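Local coordinates for protein PES4 (PDB 6EXX), which probably binds RNA, with mRNA 3'-untranslated regions, poly(A) and poly(U) as likely targets, and is represented here by its fourth RNA recognition motif, at residues A[8-11]-A[12-16]; A[18-21]-A[22-26]; A[36-40]-A[41-45]; A[59-62]-A[63-67]. One frame throughout, in Å; residues are numbered along the deposited sequence.

Contact 1 of 4, residues A[8-11]-A[12-16]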
loop_
_atom_site.group_PDB
_atom_site.type_symbol
_atom_site.label_atom_id
_atom_site.label_comp_id
_atom_site.label_asym_id
_atom_site.label_seq_id
_atom_site.Cartn_x
_atom_site.Cartn_y
_atom_site.Cartn_z
ATOM N N GLU A 8 4.804 0.452 4.706
ATOM C CA GLU A 8 6.178 0.035 4.893
ATOM C C GLU A 8 6.219 -1.447 5.254
ATOM O O GLU A 8 5.189 -2.103 5.389
ATOM C CB GLU A 8 6.862 0.902 5.953
ATOM C CG GLU A 8 6.333 0.684 7.341
ATOM C CD GLU A 8 7.072 1.482 8.388
ATOM O OE1 GLU A 8 7.439 2.644 8.119
ATOM O OE2 GLU A 8 7.288 0.940 9.485
ATOM N N ASN A 9 7.431 -1.963 5.398
ATOM C CA ASN A 9 7.628 -3.385 5.624
ATOM C C ASN A 9 7.037 -4.191 4.467
ATOM O O ASN A 9 6.510 -5.291 4.674
ATOM C CB ASN A 9 7.048 -3.828 6.973
ATOM C CG ASN A 9 7.825 -4.977 7.594
ATOM O OD1 ASN A 9 9.062 -4.989 7.557
ATOM N ND2 ASN A 9 7.121 -5.944 8.162
ATOM N N LEU A 10 7.153 -3.658 3.248
ATOM C CA LEU A 10 6.678 -4.342 2.056
ATOM C C LEU A 10 7.744 -5.292 1.522
ATOM O O LEU A 10 8.851 -4.887 1.161
ATOM C CB LEU A 10 6.323 -3.351 0.956
ATOM C CG LEU A 10 5.318 -2.263 1.323
ATOM C CD1 LEU A 10 5.038 -1.403 0.119
ATOM C CD2 LEU A 10 4.044 -2.860 1.915
ATOM N N SER A 11 7.411 -6.569 1.464
ATOM C CA SER A 11 8.262 -7.542 0.815
ATOM C C SER A 11 8.392 -7.219 -0.668
ATOM O O SER A 11 7.615 -6.473 -1.259
ATOM C CB SER A 11 7.660 -8.923 0.989
ATOM O OG SER A 11 6.425 -8.980 0.316
ATOM N N ALA A 12 9.394 -7.824 -1.294
ATOM C CA ALA A 12 9.582 -7.686 -2.733
ATOM C C ALA A 12 8.338 -8.043 -3.540
ATOM O O ALA A 12 8.055 -7.401 -4.552
ATOM C CB ALA A 12 10.761 -8.528 -3.191
ATOM N N VAL A 13 7.588 -9.060 -3.118
ATOM C CA VAL A 13 6.415 -9.453 -3.893
ATOM C C VAL A 13 5.203 -8.550 -3.639
ATOM O O VAL A 13 4.274 -8.542 -4.440
ATOM C CB VAL A 13 6.042 -10.940 -3.730
ATOM C CG1 VAL A 13 7.182 -11.834 -4.207
ATOM C CG2 VAL A 13 5.672 -11.256 -2.322
ATOM N N CYS A 14 5.239 -7.754 -2.570
ATOM C CA CYS A 14 4.178 -6.785 -2.318
ATOM C C CYS A 14 4.528 -5.491 -3.052
ATOM O O CYS A 14 4.834 -4.446 -2.449
ATOM C CB CYS A 14 4.009 -6.532 -0.827
ATOM S SG CYS A 14 2.485 -5.647 -0.431
ATOM N N ASN A 15 4.503 -5.592 -4.378
ATOM C CA ASN A 15 5.075 -4.578 -5.238
ATOM C C ASN A 15 4.019 -3.687 -5.889
ATOM O O ASN A 15 2.825 -3.818 -5.634
ATOM C CB ASN A 15 6.004 -5.227 -6.275
ATOM C CG ASN A 15 5.304 -6.220 -7.188
ATOM O OD1 ASN A 15 4.089 -6.296 -7.250
ATOM N ND2 ASN A 15 6.100 -6.989 -7.917
ATOM N N LYS A 16 4.458 -2.752 -6.718
ATOM C CA LYS A 16 3.537 -1.796 -7.313
ATOM C C LYS A 16 2.468 -2.503 -8.136
ATOM O O LYS A 16 1.300 -2.118 -8.129
ATOM C CB LYS A 16 4.294 -0.785 -8.182
ATOM C CG LYS A 16 3.395 0.249 -8.852
ATOM C CD LYS A 16 4.177 1.252 -9.678
ATOM C CE LYS A 16 3.270 2.366 -10.183
ATOM N NZ LYS A 16 3.938 3.267 -11.167
HETATM O O HOH W 1 7.557 -3.886 -2.443
#
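Ser11 and Cys14 close the tight end of this local contact, a type I beta turn in which Cys14 N donates to Ser11 O at 3.0 Å. The bond is bent, 135° at the hydrogen, and the donor lies above the carbonyl plane. Ser11 OG sits between its own backbone N and carbonyl carbon (chi1 65°), a position that turns the hydroxyl back towards Cys14 N, which makes a second, weak bond to it at 3.4 Å. The same hydroxyl is also hydrogen-bonded to Val69 O. On the inner side of the turn, Leu10 CD2 meets Cys14 SG at 4.0 Å, both residues being buried. The segment leads from the first strand of the RNA recognition motif, 3-10, to its first helix, 16-25, and an inverse gamma turn centred on Cys14 follows the beta turn. Packing thins towards Ala12 and Val13, which are exposed; Val13 keeps one touch, with CG2 3.6 Å from Ser11 OG. Polar backbone atoms are bridged by a water that donates to Ser11 O at 2.8 Å and to Cys14 O at 2.8 Å. Farther on, Asn15 turns from the strand segment and uses OD1 to cap the helix at Phe18 N.

Contact 2 of 4, residues A[18-21]-A[22-26]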
loop_
_atom_site.group_PDB
_atom_site.type_symbol
_atom_site.label_atom_id
_atom_site.label_comp_id
_atom_site.label_asym_id
_atom_site.label_seq_id
_atom_site.Cartn_x
_atom_site.Cartn_y
_atom_site.Cartn_z
ATOM N N PHE A 18 1.265 -5.513 -7.704
ATOM C CA PHE A 18 0.319 -6.131 -6.787
ATOM C C PHE A 18 -0.663 -5.081 -6.257
ATOM O O PHE A 18 -1.869 -5.303 -6.224
ATOM C CB PHE A 18 1.082 -6.776 -5.640
ATOM C CG PHE A 18 0.209 -7.398 -4.594
ATOM C CD1 PHE A 18 -0.670 -8.421 -4.915
ATOM C CD2 PHE A 18 0.286 -6.975 -3.282
ATOM C CE1 PHE A 18 -1.457 -8.992 -3.940
ATOM C CE2 PHE A 18 -0.490 -7.556 -2.303
ATOM C CZ PHE A 18 -1.359 -8.558 -2.632
ATOM N N LEU A 19 -0.149 -3.928 -5.835
ATOM C CA LEU A 19 -0.997 -2.868 -5.301
ATOM C C LEU A 19 -1.964 -2.339 -6.358
ATOM O O LEU A 19 -3.129 -2.075 -6.074
ATOM C CB LEU A 19 -0.151 -1.732 -4.733
ATOM C CG LEU A 19 0.749 -2.114 -3.556
ATOM C CD1 LEU A 19 1.601 -0.938 -3.178
ATOM C CD2 LEU A 19 -0.036 -2.628 -2.350
ATOM N N LYS A 20 -1.486 -2.205 -7.595
ATOM C CA LYS A 20 -2.341 -1.765 -8.687
ATOM C C LYS A 20 -3.458 -2.780 -8.924
ATOM O O LYS A 20 -4.612 -2.420 -9.151
ATOM C CB LYS A 20 -1.503 -1.586 -9.954
ATOM C CG LYS A 20 -2.288 -1.074 -11.137
ATOM C CD LYS A 20 -1.389 -0.778 -12.339
ATOM C CE LYS A 20 -0.871 -2.051 -12.997
ATOM N NZ LYS A 20 0.056 -1.786 -14.143
ATOM N N TYR A 21 -3.112 -4.061 -8.871
ATOM C CA TYR A 21 -4.098 -5.118 -9.010
ATOM C C TYR A 21 -5.167 -5.032 -7.922
ATOM O O TYR A 21 -6.358 -5.142 -8.215
ATOM C CB TYR A 21 -3.384 -6.465 -8.974
ATOM C CG TYR A 21 -4.300 -7.653 -8.862
ATOM C CD1 TYR A 21 -4.899 -8.205 -9.987
ATOM C CD2 TYR A 21 -4.569 -8.229 -7.628
ATOM C CE1 TYR A 21 -5.731 -9.299 -9.885
ATOM C CE2 TYR A 21 -5.402 -9.321 -7.517
ATOM C CZ TYR A 21 -5.977 -9.850 -8.652
ATOM O OH TYR A 21 -6.813 -10.934 -8.559
ATOM N N LEU A 22 -4.756 -4.819 -6.676
ATOM C CA LEU A 22 -5.726 -4.711 -5.590
ATOM C C LEU A 22 -6.702 -3.572 -5.843
ATOM O O LEU A 22 -7.906 -3.713 -5.639
ATOM C CB LEU A 22 -5.025 -4.490 -4.257
ATOM C CG LEU A 22 -4.157 -5.635 -3.740
ATOM C CD1 LEU A 22 -3.512 -5.260 -2.418
ATOM C CD2 LEU A 22 -4.932 -6.943 -3.613
ATOM N N CYS A 23 -6.182 -2.437 -6.298
ATOM C CA CYS A 23 -7.042 -1.304 -6.590
ATOM C C CYS A 23 -7.998 -1.640 -7.741
ATOM O O CYS A 23 -9.194 -1.371 -7.653
ATOM C CB CYS A 23 -6.202 -0.067 -6.911
ATOM S SG CYS A 23 -5.336 0.620 -5.482
ATOM N N HIS A 24 -7.481 -2.247 -8.805
ATOM C CA HIS A 24 -8.326 -2.651 -9.926
ATOM C C HIS A 24 -9.430 -3.604 -9.472
ATOM O O HIS A 24 -10.573 -3.502 -9.914
ATOM C CB HIS A 24 -7.491 -3.327 -11.022
ATOM C CG HIS A 24 -6.743 -2.378 -11.901
ATOM N ND1 HIS A 24 -5.590 -2.740 -12.569
ATOM C CD2 HIS A 24 -6.985 -1.091 -12.244
ATOM C CE1 HIS A 24 -5.150 -1.712 -13.272
ATOM N NE2 HIS A 24 -5.975 -0.698 -13.089
ATOM N N GLN A 25 -9.091 -4.536 -8.589
ATOM C CA GLN A 25 -10.065 -5.525 -8.135
ATOM C C GLN A 25 -11.212 -4.882 -7.356
ATOM O O GLN A 25 -12.308 -5.430 -7.300
ATOM C CB GLN A 25 -9.381 -6.616 -7.308
ATOM C CG GLN A 25 -8.512 -7.556 -8.139
ATOM C CD GLN A 25 -9.317 -8.309 -9.166
ATOM O OE1 GLN A 25 -9.115 -8.164 -10.375
ATOM N NE2 GLN A 25 -10.251 -9.109 -8.690
ATOM N N GLU A 26 -10.950 -3.713 -6.772
ATOM C CA GLU A 26 -11.940 -2.955 -6.010
ATOM C C GLU A 26 -12.581 -1.828 -6.823
ATOM O O GLU A 26 -13.358 -1.048 -6.283
ATOM C CB GLU A 26 -11.287 -2.376 -4.756
ATOM C CG GLU A 26 -11.098 -3.376 -3.643
ATOM C CD GLU A 26 -12.415 -3.785 -2.985
ATOM O OE1 GLU A 26 -13.427 -3.060 -3.138
ATOM O OE2 GLU A 26 -12.452 -4.847 -2.324
#
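Tyr21 and Gln25 face each other one turn apart on helix 16-25, the first helix of the RNA recognition motif, and their contact is a CH-pi interaction. Gln25 CG lies 3.6 Å from the centroid of the Tyr21 ring, over one face and only 18° off the normal. A bend at Gln25 chi2 carries the amide out along the ring towards its CZ-OH end, nearly parallel to it (planes 13° apart). Towards the buried side of the helix, Leu22 CD1 sits over a face of the Phe18 ring, 4.2 Å from its centroid, while Leu22 CD2 reaches the rim of the same ring. Lys20 and His24 run side by side on the exposed flank, where the aliphatic Lys20 CG meets His24 CE1 at 3.6 Å.

The helical backbone sets the spacing behind these pairs: Leu22 N, Cys23 N, His24 N and Gln25 N donate to the carbonyls of Phe18, Leu19, Lys20 and Tyr21 in turn. Beyond the helix, Leu19 and Leu22 pack on Leu64, and Leu22 also on Phe63, both of helix 54-64, whereas Leu19 reaches Ile33 and Ile35 of the sheet. The His24 bond is nearly straight, 167° at the hydrogen, with N 2.9 Å from Lys20 O.

Contact 3 of 4, residues A[36-40]-A[41-45]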
loop_
_atom_site.group_PDB
_atom_site.type_symbol
_atom_site.label_atom_id
_atom_site.label_comp_id
_atom_site.label_asym_id
_atom_site.label_seq_id
_atom_site.Cartn_x
_atom_site.Cartn_y
_atom_site.Cartn_z
ATOM N N ASP A 36 8.751 4.080 -3.190
ATOM C CA ASP A 36 9.918 4.923 -3.416
ATOM C C ASP A 36 11.022 4.767 -2.383
ATOM O O ASP A 36 11.994 5.514 -2.419
ATOM C CB ASP A 36 9.483 6.405 -3.473
ATOM C CG ASP A 36 8.732 6.859 -2.215
ATOM O OD1 ASP A 36 8.648 6.086 -1.244
ATOM O OD2 ASP A 36 8.238 8.012 -2.192
ATOM N N GLY A 37 10.892 3.814 -1.473
ATOM C CA GLY A 37 11.896 3.615 -0.448
ATOM C C GLY A 37 12.273 2.164 -0.295
ATOM O O GLY A 37 11.460 1.282 -0.523
ATOM N N TYR A 38 13.517 1.939 0.098
ATOM C CA TYR A 38 14.012 0.615 0.431
ATOM C C TYR A 38 14.825 0.706 1.709
ATOM O O TYR A 38 15.683 1.573 1.852
ATOM C CB TYR A 38 14.871 0.044 -0.693
ATOM C CG TYR A 38 15.398 -1.336 -0.394
ATOM C CD1 TYR A 38 14.573 -2.450 -0.467
ATOM C CD2 TYR A 38 16.724 -1.526 -0.029
ATOM C CE1 TYR A 38 15.063 -3.715 -0.195
ATOM C CE2 TYR A 38 17.215 -2.786 0.250
ATOM C CZ TYR A 38 16.383 -3.873 0.166
ATOM O OH TYR A 38 16.871 -5.131 0.440
ATOM N N ASP A 39 14.564 -0.207 2.628
ATOM C CA ASP A 39 15.243 -0.255 3.902
ATOM C C ASP A 39 16.191 -1.434 3.914
ATOM O O ASP A 39 15.756 -2.580 3.953
ATOM C CB ASP A 39 14.215 -0.405 5.020
ATOM C CG ASP A 39 14.849 -0.427 6.386
ATOM O OD1 ASP A 39 15.601 0.517 6.701
ATOM O OD2 ASP A 39 14.610 -1.385 7.142
ATOM N N GLU A 40 17.489 -1.157 3.872
ATOM C CA GLU A 40 18.473 -2.223 3.792
ATOM C C GLU A 40 18.476 -3.127 5.015
ATOM O O GLU A 40 18.729 -4.323 4.896
ATOM C CB GLU A 40 19.876 -1.652 3.573
ATOM C CG GLU A 40 20.149 -1.179 2.155
ATOM C CD GLU A 40 19.643 0.229 1.881
ATOM O OE1 GLU A 40 18.946 0.798 2.752
ATOM O OE2 GLU A 40 19.951 0.772 0.797
ATOM N N ASN A 41 18.193 -2.552 6.182
ATOM C CA ASN A 41 18.222 -3.299 7.439
ATOM C C ASN A 41 17.215 -4.450 7.436
ATOM O O ASN A 41 17.524 -5.555 7.872
ATOM C CB ASN A 41 17.959 -2.378 8.644
ATOM C CG ASN A 41 19.096 -1.393 8.915
ATOM O OD1 ASN A 41 20.226 -1.577 8.461
ATOM N ND2 ASN A 41 18.796 -0.344 9.681
ATOM N N SER A 42 16.015 -4.184 6.931
ATOM C CA SER A 42 14.947 -5.175 6.930
ATOM C C SER A 42 14.719 -5.812 5.560
ATOM O O SER A 42 13.950 -6.765 5.444
ATOM C CB SER A 42 13.649 -4.517 7.402
ATOM O OG SER A 42 13.221 -3.509 6.501
ATOM N N SER A 43 15.370 -5.275 4.536
ATOM C CA SER A 43 15.162 -5.704 3.153
ATOM C C SER A 43 13.687 -5.619 2.770
ATOM O O SER A 43 13.105 -6.571 2.244
ATOM C CB SER A 43 15.702 -7.117 2.927
ATOM O OG SER A 43 17.065 -7.181 3.285
ATOM N N THR A 44 13.083 -4.472 3.044
ATOM C CA THR A 44 11.702 -4.220 2.664
ATOM C C THR A 44 11.564 -2.833 2.079
ATOM O O THR A 44 12.431 -1.966 2.264
ATOM C CB THR A 44 10.731 -4.341 3.858
ATOM O OG1 THR A 44 11.071 -3.376 4.860
ATOM C CG2 THR A 44 10.744 -5.742 4.461
ATOM N N TYR A 45 10.455 -2.643 1.372
ATOM C CA TYR A 45 10.156 -1.407 0.674
ATOM C C TYR A 45 9.106 -0.586 1.414
ATOM O O TYR A 45 8.419 -1.067 2.315
ATOM C CB TYR A 45 9.654 -1.717 -0.738
ATOM C CG TYR A 45 10.696 -2.307 -1.660
ATOM C CD1 TYR A 45 10.970 -3.670 -1.684
ATOM C CD2 TYR A 45 11.394 -1.495 -2.523
ATOM C CE1 TYR A 45 11.929 -4.197 -2.550
ATOM C CE2 TYR A 45 12.345 -2.000 -3.384
ATOM C CZ TYR A 45 12.613 -3.356 -3.396
ATOM O OH TYR A 45 13.554 -3.828 -4.267
HETATM O O HOH W 2 18.827 -5.351 2.003
HETATM O O HOH W 3 18.020 0.565 6.848
#
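Tyr38 and Tyr45 form the aromatic pair of a beta hairpin, the one that joins the second and third strands, 32-39 and 44-51, of the RNA recognition motif. They are an antiparallel non-hydrogen-bonded pair with side chains on the same face of the sheet. Their rings meet edge to face, planes at 59° and centroids 4.9 Å apart: Tyr38 CD1 points at the middle of the Tyr45 ring from 3.5 Å above its plane. With CG anti to the backbone N (chi1 -180°), the Tyr38 ring lies along the neighbouring strand, and its OH passes on to Ser43, 3.3 Å from CA.

Backbone hydrogen bonds come next. Asp39 and Thr44 are the hydrogen-bonded pair, in which Asp39 N gives a nearly straight bond (170° at the hydrogen) to Thr44 O at 2.8 Å. The return side is weaker: Asp39 O receives weak bonds from Ser42 N, Ser43 N and Thr44 N, and Ser43 and Thr44 both face Asp39 in a G1 beta bulge. Tyr45 is tied by its backbone to Leu10, which joins the hairpin to strand 3-10.

Water serves the surface side, one molecule linking Tyr38 OH, Glu40 O and Ser43 OG.

Hydrogen bonds from Ser42 to the Asp39 side chain pin the turn through a single carboxylate oxygen. Ser42 N approaches Asp39 OD2 from above the carboxylate plane at 3.1 Å, while Ser42 OG donates to the anti lone pair of Asp39 OD2 at 2.6 Å.

Contact 4 of 4, residues A[59-62]-A[63-67]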
loop_
_atom_site.group_PDB
_atom_site.type_symbol
_atom_site.label_atom_id
_atom_site.label_comp_id
_atom_site.label_asym_id
_atom_site.label_seq_id
_atom_site.Cartn_x
_atom_site.Cartn_y
_atom_site.Cartn_z
ATOM N N ARG A 59 -11.068 0.711 1.770
ATOM C CA ARG A 59 -11.138 -0.654 1.283
ATOM C C ARG A 59 -9.751 -1.276 1.136
ATOM O O ARG A 59 -9.542 -2.448 1.472
ATOM C CB ARG A 59 -11.923 -0.721 -0.028
ATOM C CG ARG A 59 -13.317 -0.110 0.089
ATOM C CD ARG A 59 -14.371 -0.797 -0.769
ATOM N NE ARG A 59 -14.182 -0.569 -2.200
ATOM C CZ ARG A 59 -14.508 0.550 -2.842
ATOM N NH1 ARG A 59 -15.023 1.589 -2.195
ATOM N NH2 ARG A 59 -14.307 0.629 -4.151
ATOM N N ILE A 60 -8.792 -0.495 0.658
ATOM C CA ILE A 60 -7.437 -0.997 0.492
ATOM C C ILE A 60 -6.712 -1.107 1.845
ATOM O O ILE A 60 -5.998 -2.080 2.094
ATOM C CB ILE A 60 -6.659 -0.132 -0.525
ATOM C CG1 ILE A 60 -7.368 -0.133 -1.889
ATOM C CG2 ILE A 60 -5.226 -0.604 -0.649
ATOM C CD1 ILE A 60 -7.578 -1.504 -2.486
ATOM N N PHE A 61 -6.917 -0.141 2.733
ATOM C CA PHE A 61 -6.406 -0.245 4.087
ATOM C C PHE A 61 -6.864 -1.541 4.745
ATOM O O PHE A 61 -6.082 -2.259 5.366
ATOM C CB PHE A 61 -6.864 0.936 4.934
ATOM C CG PHE A 61 -6.491 0.809 6.373
ATOM C CD1 PHE A 61 -5.249 1.200 6.818
ATOM C CD2 PHE A 61 -7.372 0.270 7.287
ATOM C CE1 PHE A 61 -4.896 1.074 8.145
ATOM C CE2 PHE A 61 -7.016 0.143 8.611
ATOM C CZ PHE A 61 -5.782 0.551 9.038
ATOM N N ASN A 62 -8.145 -1.850 4.626
ATOM C CA ASN A 62 -8.670 -3.042 5.271
ATOM C C ASN A 62 -7.962 -4.296 4.771
ATOM O O ASN A 62 -7.675 -5.201 5.551
ATOM C CB ASN A 62 -10.181 -3.165 5.041
ATOM C CG ASN A 62 -10.991 -2.193 5.863
ATOM O OD1 ASN A 62 -10.532 -1.674 6.877
ATOM N ND2 ASN A 62 -12.229 -1.981 5.453
ATOM N N PHE A 63 -7.703 -4.352 3.471
ATOM C CA PHE A 63 -7.048 -5.505 2.880
ATOM C C PHE A 63 -5.586 -5.637 3.317
ATOM O O PHE A 63 -5.097 -6.736 3.575
ATOM C CB PHE A 63 -7.136 -5.414 1.353
ATOM C CG PHE A 63 -6.630 -6.638 0.647
ATOM C CD1 PHE A 63 -5.286 -6.769 0.349
ATOM C CD2 PHE A 63 -7.489 -7.655 0.279
ATOM C CE1 PHE A 63 -4.805 -7.896 -0.300
ATOM C CE2 PHE A 63 -7.011 -8.779 -0.380
ATOM C CZ PHE A 63 -5.668 -8.890 -0.658
ATOM N N LEU A 64 -4.882 -4.511 3.368
ATOM C CA LEU A 64 -3.442 -4.526 3.596
ATOM C C LEU A 64 -3.019 -4.487 5.046
ATOM O O LEU A 64 -1.943 -4.970 5.367
ATOM C CB LEU A 64 -2.775 -3.356 2.888
ATOM C CG LEU A 64 -2.717 -3.449 1.366
ATOM C CD1 LEU A 64 -2.200 -2.146 0.791
ATOM C CD2 LEU A 64 -1.864 -4.623 0.905
ATOM N N ASN A 65 -3.821 -3.896 5.918
ATOM C CA ASN A 65 -3.343 -3.632 7.258
ATOM C C ASN A 65 -3.033 -4.921 8.022
ATOM O O ASN A 65 -3.914 -5.748 8.246
ATOM C CB ASN A 65 -4.358 -2.793 8.009
ATOM C CG ASN A 65 -3.819 -2.293 9.307
ATOM O OD1 ASN A 65 -2.710 -1.763 9.357
ATOM N ND2 ASN A 65 -4.579 -2.472 10.377
ATOM N N ASN A 66 -1.763 -5.098 8.389
ATOM C CA ASN A 66 -1.282 -6.292 9.079
ATOM C C ASN A 66 -1.393 -7.579 8.286
ATOM O O ASN A 66 -1.348 -8.656 8.869
ATOM C CB ASN A 66 -1.928 -6.439 10.447
ATOM C CG ASN A 66 -1.608 -5.281 11.340
ATOM O OD1 ASN A 66 -0.488 -4.764 11.336
ATOM N ND2 ASN A 66 -2.589 -4.844 12.099
ATOM N N ARG A 67 -1.475 -7.457 6.964
ATOM C CA ARG A 67 -1.488 -8.630 6.097
ATOM C C ARG A 67 -0.069 -9.161 5.914
ATOM O O ARG A 67 0.858 -8.388 5.679
ATOM C CB ARG A 67 -2.084 -8.285 4.738
ATOM C CG ARG A 67 -2.448 -9.485 3.902
ATOM C CD ARG A 67 -2.915 -9.097 2.517
ATOM N NE ARG A 67 -3.679 -10.180 1.923
ATOM C CZ ARG A 67 -4.977 -10.369 2.128
ATOM N NH1 ARG A 67 -5.694 -9.489 2.824
ATOM N NH2 ARG A 67 -5.570 -11.423 1.581
HETATM O O HOH W 4 -6.678 -5.580 8.090
#
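Phe61 O takes the last of three helical bonds that link residues 59-62 to residues 63-67, with Asn65 N at 2.8 Å. Before it, Leu64 N binds Ile60 O at 3.0 Å, and Phe63 N makes a weak bond to Arg59 O. Asn65 is the first residue to leave helical angles, and a type II beta turn from Leu64 to Arg67, closed by Arg67 N on Leu64 O, redirects the chain. A water donates to both Asn62 O and Asn65 O, bridging carbonyls on either side of the helix end.

Asn65 lies alongside Phe61 and stacks on it, the amide plane only 20° from the ring. Its CB is over the ring face, 3.9 Å from the centroid, and CG is 3.5 Å from Phe61 CZ. Both side chains leave with CG anti to the backbone N (chi1 174° for Phe61 and -170° for Asn65), which makes them run the same way; the amide is further fixed by Asn65 OD1 bonding to Thr76 OG1. On the buried side, Ile60 CG2 meets Leu64 CD1 at 3.7 Å. Across the turn, Arg67 folds its guanidinium over the face of the Phe63 ring, NH1 lying 3.3 Å above the ring plane. The same NH1 donates to Phe63 O at 2.9 Å, so one group covers the ring and holds a carbonyl near the helix terminus. Leu64 continues inward to Leu19, Leu22 and Leu7, and Phe61 to Leu5, the packing of the second helix of an RNA recognition motif against its sheet and first helix.

How the contacts relate
Contacts 2 and 4 lie on the two helices of the fold and touch directly: their apolar flanks meet, and Glu26 OE1 forms a salt bridge to Arg59 NE. Both pair residues one helical turn apart, with an amide side chain packed over an aromatic face, and both combine a buried apolar flank with an outer polar one. Contacts 1 and 3 are turns at the ends of sheet strands, one leading to a helix and the other to the next strand, and there hydroxyls, bulges and water take a larger share. Contact 3 is a surface hairpin, its centre about 14 Å from the centre of the chain, whereas contact 1 is partly buried and leads straight into the helix of contact 2.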